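Local coordinates for protein ATP12 ATPase (Paracoccus denitrificans, PDB 2R31) that probably acts as a chaperone in the assembly of the F1-ATPase, at residues Leu183-Arg187 against Gly188-Ala192; Arg43-Thr46 against Glu47-Leu51. All coordinates share one frame; numbering follows the deposited sequence. Where two conformers were deposited one is given.

Contact 1 (Leu183-Arg187 against Gly188-Ala192); sequences LAVIR and GRIDA
The carbonyl of Ala184 takes two backbone donors where the chain turns out of helix 179-186. Arg189 N approaches in the carbonyl plane, 2.8 Å from Ala184 O, although its N-H is bent well away from a straight line (133°). Ile190 N stands above that plane, 3.2 Å from Ala184 O, and its N-H points nearly straight at the oxygen (167°). Val185 O, next along the helix, accepts from Gly188 N at 3.1 Å.

The Arg189 and Gly188 bonds, together with the positive phi of Gly188, make a Schellman motif, a classic way of ending a helix; the Ile190 bond is additional. Beyond it Asp191 is the N-cap of helix 192-199: its side chain caps a backbone N of that helix, and OD1 also bonds Thr194 OG1. Five residues thus join the helices.

A second polar link runs through a water, which donates both to Val185 O (2.7 Å) and to Ile190 O (2.9 Å). Beside it, the CA-H of Val185 points almost directly at Ile190 O, a weaker contact of the C-H...O kind.

The apolar closure belongs to Ile190. With chi1 at 63°, its CG1 lies between the backbone N and the carbonyl carbon and is directed back at the helix, 3.7 Å from Ala184 CB and 4.0 Å from Val185 CG2. Ala184 also rests on Leu123 and Trp126 of helix 110-130, while Val185 packs on Leu172 of helix 163-174. Arg187 leads away to a salt bridge with Glu157, with Ile186 CD1 near the rim of one guanidinium face.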
# COMPACT_ATOMS: atom_id res chain seq x y z
N LEU A 183 -2.02 4.22 7.47
CA LEU A 183 -1.10 5.05 8.25
C LEU A 183 -0.46 4.26 9.39
O LEU A 183 0.71 4.44 9.69
CB LEU A 183 -1.79 6.30 8.80
CG LEU A 183 -2.22 7.32 7.73
CD1 LEU A 183 -3.00 8.43 8.37
CD2 LEU A 183 -1.06 7.86 6.95
N ALA A 184 -1.23 3.36 10.03
CA ALA A 184 -0.66 2.58 11.12
C ALA A 184 0.45 1.68 10.64
O ALA A 184 1.42 1.44 11.40
CB ALA A 184 -1.77 1.79 11.80
N VAL A 185 0.39 1.18 9.41
CA VAL A 185 1.48 0.38 8.87
C VAL A 185 2.69 1.28 8.62
O VAL A 185 3.81 1.00 9.07
CB VAL A 185 1.06 -0.39 7.61
CG1 VAL A 185 2.30 -1.05 6.98
CG2 VAL A 185 -0.01 -1.40 7.93
N ILE A 186 2.53 2.38 7.87
CA ILE A 186 3.72 3.16 7.51
C ILE A 186 4.32 3.86 8.73
O ILE A 186 5.53 4.14 8.73
CB ILE A 186 3.44 4.14 6.35
CG1 ILE A 186 2.47 5.24 6.67
CG2 ILE A 186 3.05 3.37 5.09
CD1 ILE A 186 2.59 6.47 5.77
N ARG A 187 3.52 4.13 9.77
CA ARG A 187 4.01 4.78 11.01
C ARG A 187 4.45 3.76 12.04
O ARG A 187 4.87 4.19 13.14
CB ARG A 187 2.99 5.77 11.54
CG ARG A 187 2.66 6.91 10.59
CD ARG A 187 3.83 7.58 9.93
NE ARG A 187 3.51 8.81 9.24
CZ ARG A 187 4.33 9.41 8.40
NH1 ARG A 187 3.97 10.60 7.89
NH2 ARG A 187 5.49 8.86 8.04
N GLY A 188 4.41 2.48 11.76
CA GLY A 188 4.99 1.48 12.64
C GLY A 188 4.16 1.03 13.80
O GLY A 188 4.70 0.31 14.65
N ARG A 189 2.89 1.34 13.81
CA ARG A 189 1.99 0.89 14.87
C ARG A 189 1.56 -0.57 14.70
O ARG A 189 1.37 -1.26 15.72
CB ARG A 189 0.81 1.84 14.96
CG ARG A 189 -0.31 1.42 15.93
CD ARG A 189 0.13 1.26 17.36
NE ARG A 189 -0.96 0.88 18.23
CZ ARG A 189 -1.48 -0.34 18.31
NH1 ARG A 189 -0.95 -1.30 17.58
NH2 ARG A 189 -2.51 -0.58 19.14
N ILE A 190 1.37 -1.01 13.47
CA ILE A 190 1.07 -2.40 13.13
C ILE A 190 1.84 -2.76 11.88
O ILE A 190 2.30 -1.85 11.17
CB ILE A 190 -0.43 -2.67 12.94
CG1 ILE A 190 -0.99 -1.87 11.74
CG2 ILE A 190 -1.21 -2.46 14.21
CD1 ILE A 190 -2.47 -1.99 11.49
N ASP A 191 1.98 -4.05 11.59
CA ASP A 191 2.53 -4.50 10.32
C ASP A 191 1.37 -4.83 9.35
O ASP A 191 0.19 -4.82 9.69
CB ASP A 191 3.49 -5.66 10.54
CG ASP A 191 2.87 -6.90 11.08
OD1 ASP A 191 1.65 -7.02 11.18
OD2 ASP A 191 3.69 -7.82 11.42
N ALA A 192 1.76 -5.10 8.11
CA ALA A 192 0.75 -5.35 7.07
C ALA A 192 -0.06 -6.61 7.36
O ALA A 192 -1.28 -6.58 7.14
CB ALA A 192 1.40 -5.40 5.69
O HOH W 1 4.95 -1.10 10.39

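Contact 2 (Arg43-Thr46 against Glu47-Leu51); sequences RLPT and EALAL
Leu44 and Leu49 meet through their CD2 methyls, 3.9 Å apart, with the two side chains crossing at about a right angle. The fork of Leu44 divides its work: while CD2 meets Leu49, the CD1 methyl settles on the low surface formed by Ala50, 3.6 Å from Ala50 CA and 3.9 Å from Ala50 CB. Pro45 adds a looser touch from its ring, CD lying 4.3 Å from Leu49 CD2. The Leu49 methyl thus projects toward the notch between Leu44 CD2 and Pro45 CD, met by both Leu44 and Pro45.

Thr46 fits against the first turn as its N-cap, its side chain crossing that of Leu49 at about a right angle. Two conformers of Thr46 were deposited; in the one described here the hydroxyl sits between the backbone N and the carbonyl carbon (chi1 65°), a position from which OG1 can reach over the open end of the helix. There it accepts from Leu49 N at 3.0 Å, with a fairly straight N-H (161°), and packs 3.3 Å from Leu49 CB. Leu49 is therefore held at its base by the cap and met at its tip by Leu44 and Pro45. The Thr46 carbonyl starts the regular helical bonding, accepting from Ala50 N at 3.1 Å; Ala50 CB rests 3.6 Å from this same Thr46 O.

In that conformer OG1 has a further partner in Leu236 O, which links the cap to the end of helix 214-236. Leu44, Pro45 and Leu49 all lean on Phe164 of helix 163-174, and Leu49 also touches Phe233. On the sheet side, Leu44 packs on Val27 and Ala50 on Trp25, both of strand 24-29, and Ala50 also reaches Ile18 of strand 16-21.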
# COMPACT_ATOMS: atom_id res chain seq x y z
N ARG A 43 14.47 6.57 -11.82
CA ARG A 43 15.36 7.13 -10.83
C ARG A 43 14.73 6.87 -9.45
O ARG A 43 13.54 7.12 -9.26
CB ARG A 43 15.63 8.61 -11.03
CG ARG A 43 16.41 8.90 -12.28
CD ARG A 43 17.86 8.42 -12.29
NE ARG A 43 18.52 8.78 -13.54
CZ ARG A 43 18.43 8.08 -14.68
NH1 ARG A 43 17.75 6.95 -14.75
NH2 ARG A 43 19.03 8.51 -15.78
N LEU A 44 15.53 6.35 -8.52
CA LEU A 44 15.02 5.86 -7.24
C LEU A 44 15.58 6.64 -6.07
O LEU A 44 16.73 7.12 -6.12
CB LEU A 44 15.43 4.39 -7.10
CG LEU A 44 15.05 3.53 -8.31
CD1 LEU A 44 15.73 2.19 -8.16
CD2 LEU A 44 13.54 3.39 -8.46
N PRO A 45 14.83 6.76 -4.99
CA PRO A 45 15.25 7.67 -3.89
C PRO A 45 16.33 7.11 -3.00
O PRO A 45 16.96 7.90 -2.27
CB PRO A 45 13.96 7.90 -3.10
CG PRO A 45 13.16 6.66 -3.38
CD PRO A 45 13.42 6.36 -4.82
N THR A 46 16.54 5.80 -2.96
CA THR A 46 17.46 5.18 -2.01
C THR A 46 18.30 4.12 -2.70
O THR A 46 17.88 3.43 -3.61
CB THR A 46 16.74 4.55 -0.80
OG1 THR A 46 15.94 3.47 -1.34
CG2 THR A 46 15.84 5.51 -0.07
N GLU A 47 19.50 3.92 -2.11
CA GLU A 47 20.36 2.82 -2.50
C GLU A 47 19.66 1.49 -2.21
O GLU A 47 19.75 0.55 -3.01
CB GLU A 47 21.70 2.89 -1.76
CG GLU A 47 22.69 1.85 -2.28
CD GLU A 47 23.85 1.54 -1.36
OE1 GLU A 47 23.77 1.93 -0.15
OE2 GLU A 47 24.82 0.91 -1.77
N ALA A 48 18.97 1.38 -1.08
CA ALA A 48 18.36 0.10 -0.70
C ALA A 48 17.33 -0.31 -1.74
O ALA A 48 17.27 -1.50 -2.11
CB ALA A 48 17.70 0.21 0.66
N LEU A 49 16.49 0.62 -2.22
CA LEU A 49 15.54 0.25 -3.24
C LEU A 49 16.25 -0.09 -4.55
O LEU A 49 15.87 -1.05 -5.24
CB LEU A 49 14.49 1.35 -3.48
CG LEU A 49 13.47 1.01 -4.53
CD1 LEU A 49 12.63 -0.20 -4.17
CD2 LEU A 49 12.54 2.17 -4.84
N ALA A 50 17.27 0.67 -4.92
CA ALA A 50 18.02 0.36 -6.15
C ALA A 50 18.63 -1.01 -6.09
O ALA A 50 18.56 -1.77 -7.07
CB ALA A 50 19.09 1.42 -6.40
N LEU A 51 19.25 -1.40 -4.98
CA LEU A 51 19.84 -2.73 -4.84
C LEU A 51 18.76 -3.81 -4.97
O LEU A 51 18.99 -4.85 -5.61
CB LEU A 51 20.58 -2.88 -3.53
CG LEU A 51 21.88 -2.10 -3.39
CD1 LEU A 51 22.31 -2.07 -1.92
CD2 LEU A 51 22.97 -2.67 -4.31

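Overall arrangement
Contact 1 and contact 2 illustrate helix termini of both kinds: residues 183-192 end helix 179-186 and cap the start of helix 192-199, whereas residues 43-51 start helix 47-58. Their centres lie about 22 Å apart and their nearest atoms about 14 Å apart, so they do not touch. What relates them is shared surroundings, since both pack against helices 163-174 and 214-236. Contact 2, its centre about 18 Å from that of the chain, adjoins the antiparallel sheet; contact 1, about 11 Å from it centre to centre, lies deeper among the helices and also meets helix 110-130. No ligand or active site is known here to which either could be related.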